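Local structure of fructose-bisphosphate aldolase (Plasmodium falciparum, 4TR9) at residues 39-43 against 44-48; 48-51 against 52-55; 84-87 against 88-92. The protein is a fructose-bisphosphate aldolase, an enzyme with a TIM-barrel fold whose pocket here holds N'-[(E)-(2,4-dichlorophenyl)methylidene]-3,4-dihydroxybenzohydrazide. One frame throughout, in Å; residues are numbered along the deposited sequence. Where two conformers were deposited one is given.

Interaction 1 of 3, residues 39-43 against 44-48; sequences ADEST and QTIKK. With 38D (N'-[(E)-(2,4-dichlorophenyl)methylidene]-3,4-dihydroxybenzohydrazide), chain K.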
loop_
_atom_site.group_PDB
_atom_site.type_symbol
_atom_site.label_atom_id
_atom_site.label_comp_id
_atom_site.label_asym_id
_atom_site.label_seq_id
_atom_site.Cartn_x
_atom_site.Cartn_y
_atom_site.Cartn_z
ATOM N N ALA A 39 -25.772 -24.586 1.993
ATOM C CA ALA A 39 -26.016 -25.681 2.924
ATOM C C ALA A 39 -24.705 -26.277 3.423
ATOM O O ALA A 39 -24.567 -27.495 3.531
ATOM C CB ALA A 39 -26.872 -26.754 2.268
ATOM N N ASP A 40 -23.744 -25.409 3.725
ATOM C CA ASP A 40 -22.428 -25.848 4.172
ATOM C C ASP A 40 -22.193 -25.542 5.647
ATOM O O ASP A 40 -21.121 -25.075 6.030
ATOM C CB ASP A 40 -21.335 -25.195 3.324
ATOM C CG ASP A 40 -21.504 -23.694 3.212
ATOM O OD1 ASP A 40 -22.659 -23.222 3.227
ATOM O OD2 ASP A 40 -20.480 -22.986 3.107
ATOM N N GLU A 41 -23.200 -25.810 6.472
ATOM C CA GLU A 41 -23.084 -25.602 7.910
ATOM C C GLU A 41 -22.168 -26.647 8.535
ATOM O O GLU A 41 -22.242 -27.829 8.197
ATOM C CB GLU A 41 -24.460 -25.648 8.582
ATOM C CG GLU A 41 -25.437 -24.581 8.109
ATOM C CD GLU A 41 -26.133 -24.951 6.812
ATOM O OE1 GLU A 41 -26.021 -26.119 6.386
ATOM O OE2 GLU A 41 -26.792 -24.070 6.220
ATOM N N SER A 42 -21.303 -26.209 9.445
ATOM C CA SER A 42 -20.409 -27.124 10.145
ATOM C C SER A 42 -21.188 -27.962 11.154
ATOM O O SER A 42 -22.396 -27.786 11.317
ATOM C CB SER A 42 -19.287 -26.357 10.845
ATOM O OG SER A 42 -19.799 -25.484 11.835
ATOM N N THR A 43 -20.491 -28.871 11.828
ATOM C CA THR A 43 -21.125 -29.768 12.787
ATOM C C THR A 43 -21.751 -29.000 13.949
ATOM O O THR A 43 -22.893 -29.257 14.329
ATOM C CB THR A 43 -20.123 -30.794 13.344
ATOM O OG1 THR A 43 -19.499 -31.493 12.260
ATOM C CG2 THR A 43 -20.830 -31.794 14.246
ATOM N N GLN A 44 -21.000 -28.057 14.507
ATOM C CA GLN A 44 -21.492 -27.254 15.621
ATOM C C GLN A 44 -22.508 -26.216 15.150
ATOM O O GLN A 44 -23.318 -25.728 15.936
ATOM C CB GLN A 44 -20.331 -26.564 16.340
ATOM C CG GLN A 44 -19.556 -25.584 15.476
ATOM C CD GLN A 44 -18.442 -24.891 16.236
ATOM O OE1 GLN A 44 -18.131 -25.253 17.371
ATOM N NE2 GLN A 44 -17.836 -23.887 15.612
ATOM N N THR A 45 -22.460 -25.885 13.863
ATOM C CA THR A 45 -23.381 -24.911 13.287
ATOM C C THR A 45 -24.738 -25.545 13.004
ATOM O O THR A 45 -25.780 -24.984 13.342
ATOM C CB THR A 45 -22.827 -24.306 11.983
ATOM O OG1 THR A 45 -21.554 -23.700 12.236
ATOM C CG2 THR A 45 -23.783 -23.257 11.436
ATOM N N ILE A 46 -24.717 -26.721 12.384
ATOM C CA ILE A 46 -25.943 -27.439 12.059
ATOM C C ILE A 46 -26.583 -28.001 13.328
ATOM O O ILE A 46 -27.766 -28.340 13.343
ATOM C CB ILE A 46 -25.678 -28.584 11.053
ATOM C CG1 ILE A 46 -26.979 -29.034 10.383
ATOM C CG2 ILE A 46 -24.978 -29.751 11.732
ATOM C CD1 ILE A 46 -27.660 -27.946 9.585
ATOM N N LYS A 47 -25.792 -28.085 14.395
ATOM C CA LYS A 47 -26.283 -28.570 15.679
ATOM C C LYS A 47 -27.319 -27.618 16.262
ATOM O O LYS A 47 -28.382 -28.042 16.712
ATOM C CB LYS A 47 -25.130 -28.747 16.668
ATOM C CG LYS A 47 -25.582 -29.130 18.066
ATOM C CD LYS A 47 -24.420 -29.160 19.041
ATOM C CE LYS A 47 -24.896 -29.501 20.443
ATOM N NZ LYS A 47 -25.530 -30.847 20.502
ATOM N N LYS A 48 -27.001 -26.327 16.242
ATOM C CA LYS A 48 -27.887 -25.306 16.789
ATOM C C LYS A 48 -29.189 -25.210 15.999
ATOM O O LYS A 48 -30.177 -24.656 16.479
ATOM C CB LYS A 48 -27.183 -23.948 16.813
ATOM C CG LYS A 48 -25.903 -23.933 17.634
ATOM C CD LYS A 48 -25.278 -22.548 17.665
ATOM C CE LYS A 48 -23.988 -22.547 18.470
ATOM N NZ LYS A 48 -24.208 -23.012 19.868
HETATM N N12 38D K . -20.697 -20.071 11.732
HETATM C C13 38D K . -21.613 -19.170 12.373
HETATM C C15 38D K . -20.682 -19.975 14.543
HETATM C C17 38D K . -20.624 -18.602 16.505
HETATM C C20 38D K . -21.542 -17.721 14.474
HETATM C C01 38D K . -21.538 -19.408 7.550
HETATM C C02 38D K . -21.874 -19.159 6.219
HETATM O O03 38D K . -22.157 -17.853 5.767
HETATM C C04 38D K . -21.933 -20.216 5.321
HETATM C C05 38D K . -21.659 -21.504 5.743
HETATM C C06 38D K . -21.324 -21.753 7.062
HETATM O O07 38D K . -22.273 -19.992 3.967
HETATM C C08 38D K . -21.257 -20.706 7.958
HETATM C C09 38D K . -20.895 -21.024 9.412
HETATM O O10 38D K . -20.571 -22.163 9.727
HETATM N N11 38D K . -20.966 -19.953 10.367
HETATM C C14 38D K . -21.267 -18.939 13.841
HETATM C C16 38D K . -20.355 -19.809 15.880
HETATM CL CL1 38D K . -20.203 -18.421 18.184
HETATM C C19 38D K . -21.213 -17.557 15.814
HETATM CL CL2 38D K . -22.284 -16.393 13.622
#
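Ser42 and Thr45 meet in the first turn after barrel strand 35-39, where the TIM-barrel chain leaves the sheet and starts helix 43-52. The loop and the helix start line part of the pocket that holds 38D. Two hydroxyls carry the polar contact. Ser42 OG lies 2.5 Å from Thr45 OG1, a short hydrogen bond in which either group could be the donor. Ser42 chi1 of 63° sets OG between its own backbone N and carbonyl carbon, and from there it reaches the threonine side chain.

Thr45 OG1 also faces the ligand, 3.1 Å from 38D O10. That bond is not settled, because the threonine has one proton and two acceptors near it. Asp40 meets the dihydroxyphenyl end of the ligand. The ligand hydroxyl O07 gives a weak bond to Asp40 OD1 at 3.3 Å. Asp40 OD2 forms a salt bridge with Lys152, another residue of the pocket, which would help hold the carboxylate in place.

The backbone turn is closed by Ile46 N, which donates to Ser42 O at 2.8 Å. The bond is nearly straight, with an N-H...O angle of 167°. Weaker bonds run from Thr45 N to the same oxygen and from Lys47 N to Thr43 O.

Glu41 packs on the buried side of this turn. Its side chain is crossed at about a right angle by those of Thr45 and Ile46. Glu41 OE1 makes a long, weak ion pair with Arg66 of helix 59-70, while OE2 is hydrogen-bonded elsewhere in the structure. The methyl Thr45 CG2 rests 3.8 Å from Glu41 CB, and Ile46 CD1 lies 4.0 Å from Glu41 OE1.

Interaction 2 of 3, residues 48-51 against 52-55; sequences KRFD and NIKL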
loop_
_atom_site.group_PDB
_atom_site.type_symbol
_atom_site.label_atom_id
_atom_site.label_comp_id
_atom_site.label_asym_id
_atom_site.label_seq_id
_atom_site.Cartn_x
_atom_site.Cartn_y
_atom_site.Cartn_z
ATOM N N LYS A 48 -27.001 -26.327 16.242
ATOM C CA LYS A 48 -27.887 -25.306 16.789
ATOM C C LYS A 48 -29.189 -25.210 15.999
ATOM O O LYS A 48 -30.177 -24.656 16.479
ATOM C CB LYS A 48 -27.183 -23.948 16.813
ATOM C CG LYS A 48 -25.903 -23.933 17.634
ATOM C CD LYS A 48 -25.278 -22.548 17.665
ATOM C CE LYS A 48 -23.988 -22.547 18.470
ATOM N NZ LYS A 48 -24.208 -23.012 19.868
ATOM N N ARG A 49 -29.183 -25.750 14.784
ATOM C CA ARG A 49 -30.386 -25.801 13.963
ATOM C C ARG A 49 -31.278 -26.959 14.393
ATOM O O ARG A 49 -32.489 -26.799 14.538
ATOM C CB ARG A 49 -30.024 -25.933 12.483
ATOM C CG ARG A 49 -29.129 -24.820 11.975
ATOM C CD ARG A 49 -29.794 -23.467 12.146
ATOM N NE ARG A 49 -28.815 -22.388 12.209
ATOM C CZ ARG A 49 -28.382 -21.839 13.339
ATOM N NH1 ARG A 49 -27.487 -20.862 13.303
ATOM N NH2 ARG A 49 -28.848 -22.265 14.505
ATOM N N PHE A 50 -30.671 -28.123 14.602
ATOM C CA PHE A 50 -31.413 -29.304 15.028
ATOM C C PHE A 50 -31.963 -29.136 16.441
ATOM O O PHE A 50 -32.990 -29.717 16.789
ATOM C CB PHE A 50 -30.528 -30.551 14.951
ATOM C CG PHE A 50 -30.285 -31.040 13.550
ATOM C CD1 PHE A 50 -31.018 -30.538 12.487
ATOM C CD2 PHE A 50 -29.328 -32.010 13.298
ATOM C CE1 PHE A 50 -30.798 -30.988 11.197
ATOM C CE2 PHE A 50 -29.104 -32.466 12.011
ATOM C CZ PHE A 50 -29.840 -31.955 10.960
ATOM N N ASP A 51 -31.275 -28.335 17.250
ATOM C CA ASP A 51 -31.699 -28.084 18.623
ATOM C C ASP A 51 -32.993 -27.277 18.675
ATOM O O ASP A 51 -33.822 -27.476 19.562
ATOM C CB ASP A 51 -30.601 -27.352 19.399
ATOM C CG ASP A 51 -29.350 -28.192 19.572
ATOM O OD1 ASP A 51 -29.466 -29.436 19.598
ATOM O OD2 ASP A 51 -28.251 -27.608 19.681
ATOM N N ASN A 52 -33.158 -26.366 17.720
ATOM C CA ASN A 52 -34.341 -25.514 17.668
ATOM C C ASN A 52 -35.608 -26.301 17.352
ATOM O O ASN A 52 -36.684 -25.993 17.864
ATOM C CB ASN A 52 -34.149 -24.401 16.638
ATOM C CG ASN A 52 -33.028 -23.451 17.010
ATOM O OD1 ASN A 52 -32.707 -23.282 18.187
ATOM N ND2 ASN A 52 -32.427 -22.822 16.006
ATOM N N ILE A 53 -35.475 -27.317 16.506
ATOM C CA ILE A 53 -36.607 -28.165 16.153
ATOM C C ILE A 53 -36.618 -29.436 16.993
ATOM O O ILE A 53 -37.335 -30.388 16.682
ATOM C CB ILE A 53 -36.588 -28.547 14.661
ATOM C CG1 ILE A 53 -35.281 -29.260 14.310
ATOM C CG2 ILE A 53 -36.782 -27.313 13.795
ATOM C CD1 ILE A 53 -35.195 -29.702 12.866
ATOM N N LYS A 54 -35.818 -29.434 18.058
ATOM C CA LYS A 54 -35.712 -30.569 18.974
ATOM C C LYS A 54 -35.344 -31.846 18.227
ATOM O O LYS A 54 -36.172 -32.738 18.047
ATOM C CB LYS A 54 -37.017 -30.763 19.754
ATOM C CG LYS A 54 -37.126 -29.912 21.015
ATOM C CD LYS A 54 -37.225 -28.427 20.695
ATOM C CE LYS A 54 -37.015 -27.580 21.938
ATOM N NZ LYS A 54 -37.047 -26.125 21.625
ATOM N N LEU A 55 -34.090 -31.918 17.797
ATOM C CA LEU A 55 -33.603 -33.044 17.015
ATOM C C LEU A 55 -32.151 -33.339 17.366
ATOM O O LEU A 55 -31.336 -32.424 17.482
ATOM C CB LEU A 55 -33.744 -32.753 15.519
ATOM C CG LEU A 55 -33.228 -33.811 14.546
ATOM C CD1 LEU A 55 -33.994 -35.114 14.712
ATOM C CD2 LEU A 55 -33.322 -33.304 13.114
HETATM O O HOH W 1 -28.760 -31.511 18.350
#
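The helix ends where Leu55 N turns back to Phe50 O, a weak 2.7 Å bond, and Lys54 N donates to Asp51 O at 3.2 Å. The second donor approaches from above the carbonyl plane of Asp51, far from a lone-pair direction. Asn52 N still reaches Arg49 O, but weakly. Lys54 has a positive phi of 56°, which reverses the chain.

Phe50 and Leu55 lie side by side and point the same way. The methyl Leu55 CD2 sits over one face of the Phe50 ring, 3.8 Å from the centroid and offset toward the rim. This is a CH-pi contact. Ile53 CD1 touches the same ring more loosely, 4.3 Å from Phe50 CD1. Bonds of the 6→1 and 5→2 kind, a left-handed residue and an apolar pair across the turn make this a Schellman motif. It closes helix 43-52 of the TIM barrel. Phe50 and Leu55 also pack on Asn61 of helix 59-70.

A water donates to Asp51 OD1 at 2.5 Å and to Leu55 O at 2.9 Å, so it bridges the helix end and the loop. The Arg49 guanidinium and the Asn52 amide run alongside each other with planes 9° apart. Arg49 NH2 is 3.9 Å from Asn52 ND2, which is packing of two flat groups and not a hydrogen bond.

Interaction 3 of 3, residues 84-87 against 88-92; sequences LFEE and TLFQK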
loop_
_atom_site.group_PDB
_atom_site.type_symbol
_atom_site.label_atom_id
_atom_site.label_comp_id
_atom_site.label_asym_id
_atom_site.label_seq_id
_atom_site.Cartn_x
_atom_site.Cartn_y
_atom_site.Cartn_z
ATOM N N LEU A 84 -21.551 -27.161 -0.185
ATOM C CA LEU A 84 -21.565 -28.271 0.761
ATOM C C LEU A 84 -20.458 -28.154 1.799
ATOM O O LEU A 84 -19.456 -27.471 1.584
ATOM C CB LEU A 84 -21.425 -29.608 0.028
ATOM C CG LEU A 84 -22.212 -29.825 -1.265
ATOM C CD1 LEU A 84 -22.007 -31.243 -1.780
ATOM C CD2 LEU A 84 -23.683 -29.537 -1.058
ATOM N N PHE A 85 -20.650 -28.824 2.930
ATOM C CA PHE A 85 -19.585 -29.005 3.905
ATOM C C PHE A 85 -18.763 -30.212 3.469
ATOM O O PHE A 85 -19.227 -31.012 2.654
ATOM C CB PHE A 85 -20.155 -29.198 5.313
ATOM C CG PHE A 85 -19.123 -29.139 6.404
ATOM C CD1 PHE A 85 -18.593 -27.924 6.810
ATOM C CD2 PHE A 85 -18.689 -30.295 7.031
ATOM C CE1 PHE A 85 -17.644 -27.865 7.815
ATOM C CE2 PHE A 85 -17.741 -30.244 8.038
ATOM C CZ PHE A 85 -17.219 -29.027 8.429
ATOM N N GLU A 86 -17.549 -30.339 3.999
ATOM C CA GLU A 86 -16.649 -31.424 3.614
ATOM C C GLU A 86 -17.287 -32.801 3.795
ATOM O O GLU A 86 -17.152 -33.673 2.937
ATOM C CB GLU A 86 -15.348 -31.349 4.416
ATOM C CG GLU A 86 -14.359 -32.457 4.087
ATOM C CD GLU A 86 -13.100 -32.389 4.927
ATOM O OE1 GLU A 86 -12.908 -31.377 5.633
ATOM O OE2 GLU A 86 -12.302 -33.349 4.884
ATOM N N GLU A 87 -17.985 -32.982 4.912
ATOM C CA GLU A 87 -18.656 -34.243 5.212
ATOM C C GLU A 87 -19.710 -34.599 4.167
ATOM O O GLU A 87 -19.757 -35.729 3.680
ATOM C CB GLU A 87 -19.303 -34.177 6.596
ATOM C CG GLU A 87 -20.321 -35.273 6.862
ATOM C CD GLU A 87 -21.134 -35.018 8.116
ATOM O OE1 GLU A 87 -20.637 -34.306 9.014
ATOM O OE2 GLU A 87 -22.274 -35.522 8.199
ATOM N N THR A 88 -20.549 -33.625 3.829
ATOM C CA THR A 88 -21.661 -33.839 2.908
ATOM C C THR A 88 -21.183 -34.224 1.509
ATOM O O THR A 88 -21.825 -35.018 0.822
ATOM C CB THR A 88 -22.548 -32.581 2.811
ATOM O OG1 THR A 88 -22.929 -32.159 4.126
ATOM C CG2 THR A 88 -23.799 -32.864 1.993
ATOM N N LEU A 89 -20.048 -33.663 1.100
ATOM C CA LEU A 89 -19.493 -33.913 -0.226
ATOM C C LEU A 89 -19.196 -35.395 -0.457
ATOM O O LEU A 89 -19.383 -35.908 -1.561
ATOM C CB LEU A 89 -18.222 -33.086 -0.430
ATOM C CG LEU A 89 -17.530 -33.212 -1.789
ATOM C CD1 LEU A 89 -18.463 -32.778 -2.907
ATOM C CD2 LEU A 89 -16.248 -32.396 -1.813
ATOM N N PHE A 90 -18.740 -36.079 0.588
ATOM C CA PHE A 90 -18.414 -37.497 0.490
ATOM C C PHE A 90 -19.433 -38.356 1.229
ATOM O O PHE A 90 -19.081 -39.378 1.821
ATOM C CB PHE A 90 -17.013 -37.768 1.048
ATOM C CG PHE A 90 -15.936 -36.928 0.425
ATOM C CD1 PHE A 90 -15.264 -37.364 -0.704
ATOM C CD2 PHE A 90 -15.590 -35.705 0.975
ATOM C CE1 PHE A 90 -14.269 -36.594 -1.277
ATOM C CE2 PHE A 90 -14.597 -34.930 0.408
ATOM C CZ PHE A 90 -13.936 -35.374 -0.720
ATOM N N GLN A 91 -20.696 -37.945 1.192
ATOM C CA GLN A 91 -21.735 -38.624 1.958
ATOM C C GLN A 91 -22.815 -39.224 1.059
ATOM O O GLN A 91 -23.056 -38.741 -0.046
ATOM C CB GLN A 91 -22.365 -37.653 2.960
ATOM C CG GLN A 91 -23.081 -38.324 4.121
ATOM C CD GLN A 91 -23.600 -37.325 5.135
ATOM O OE1 GLN A 91 -23.896 -36.178 4.800
ATOM N NE2 GLN A 91 -23.706 -37.756 6.387
ATOM N N LYS A 92 -23.458 -40.282 1.544
ATOM C CA LYS A 92 -24.528 -40.936 0.801
ATOM C C LYS A 92 -25.781 -41.074 1.666
ATOM O O LYS A 92 -25.693 -41.243 2.882
ATOM C CB LYS A 92 -24.060 -42.305 0.287
ATOM C CG LYS A 92 -24.920 -43.486 0.709
ATOM C CD LYS A 92 -24.373 -44.171 1.952
ATOM C CE LYS A 92 -23.053 -44.864 1.663
ATOM N NZ LYS A 92 -23.197 -45.917 0.621
HETATM O O HOH W 2 -23.060 -29.386 3.562
#
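Phe85 and Leu89 bracket the single turn of helix 86-89, which follows barrel strand 79-84 at the C-terminal end of that strand in the TIM barrel. Among the backbone bonds, Leu89 N donates to Phe85 O at 3.2 Å, and the donor lies almost straight out from the carbonyl. Phe90 N reaches Glu87 O weakly, and Gln91 N bonds to Thr88 O.

One water joins the strand end to the helix. It accepts from Phe85 N at 2.6 Å and is hydrogen-bonded to Thr88 OG1 at 2.8 Å. Thr88 chi1 of -52° places OG1 opposite its own carbonyl carbon, on the side where this water sits.

Apolar contacts come from two leucines. Leu84 and Leu89 cross at about a right angle, with Leu84 CD1 4.0 Å from Leu89 CD1. Around them, Leu84 packs on Phe70 of helix 59-70, while Leu89 packs on Tyr143 of helix 136-146.

The Phe90 ring meets Glu86 O with its edge: CD2 is 3.2 Å from that oxygen, near the ring plane.

The charged end is Glu87, whose OE2 makes a salt bridge with Arg62. Both Glu87 and Gln91 have extended chains. Their carboxylate and amide planes are 78° apart. Glu87 OE2 comes within 3.2 Å of Gln91 NE2, while the buried Gln91 OE1 has no partner in the model and stands 3.8 Å from Glu87 OE2.

From the N terminus, strand 35-39 runs into interaction 1, which turns the chain into helix 43-52. Interaction 2 ends that same helix. The two share Lys48 and follow one another, with centres about 11 Å apart, so neither nests in the other. The chain then passes through helix 59-70 and strand 79-84 to interaction 3, which forms the turn after the neighbouring barrel strand. Interactions 1 and 3 touch: Asp40 CB packs on Leu84 O at 3.4 Å, and Ser42 CA on Phe85 CE1. Interactions 2 and 3 do not touch. Side chains from all three reach helix 59-70, which lies between interactions 2 and 3 in sequence.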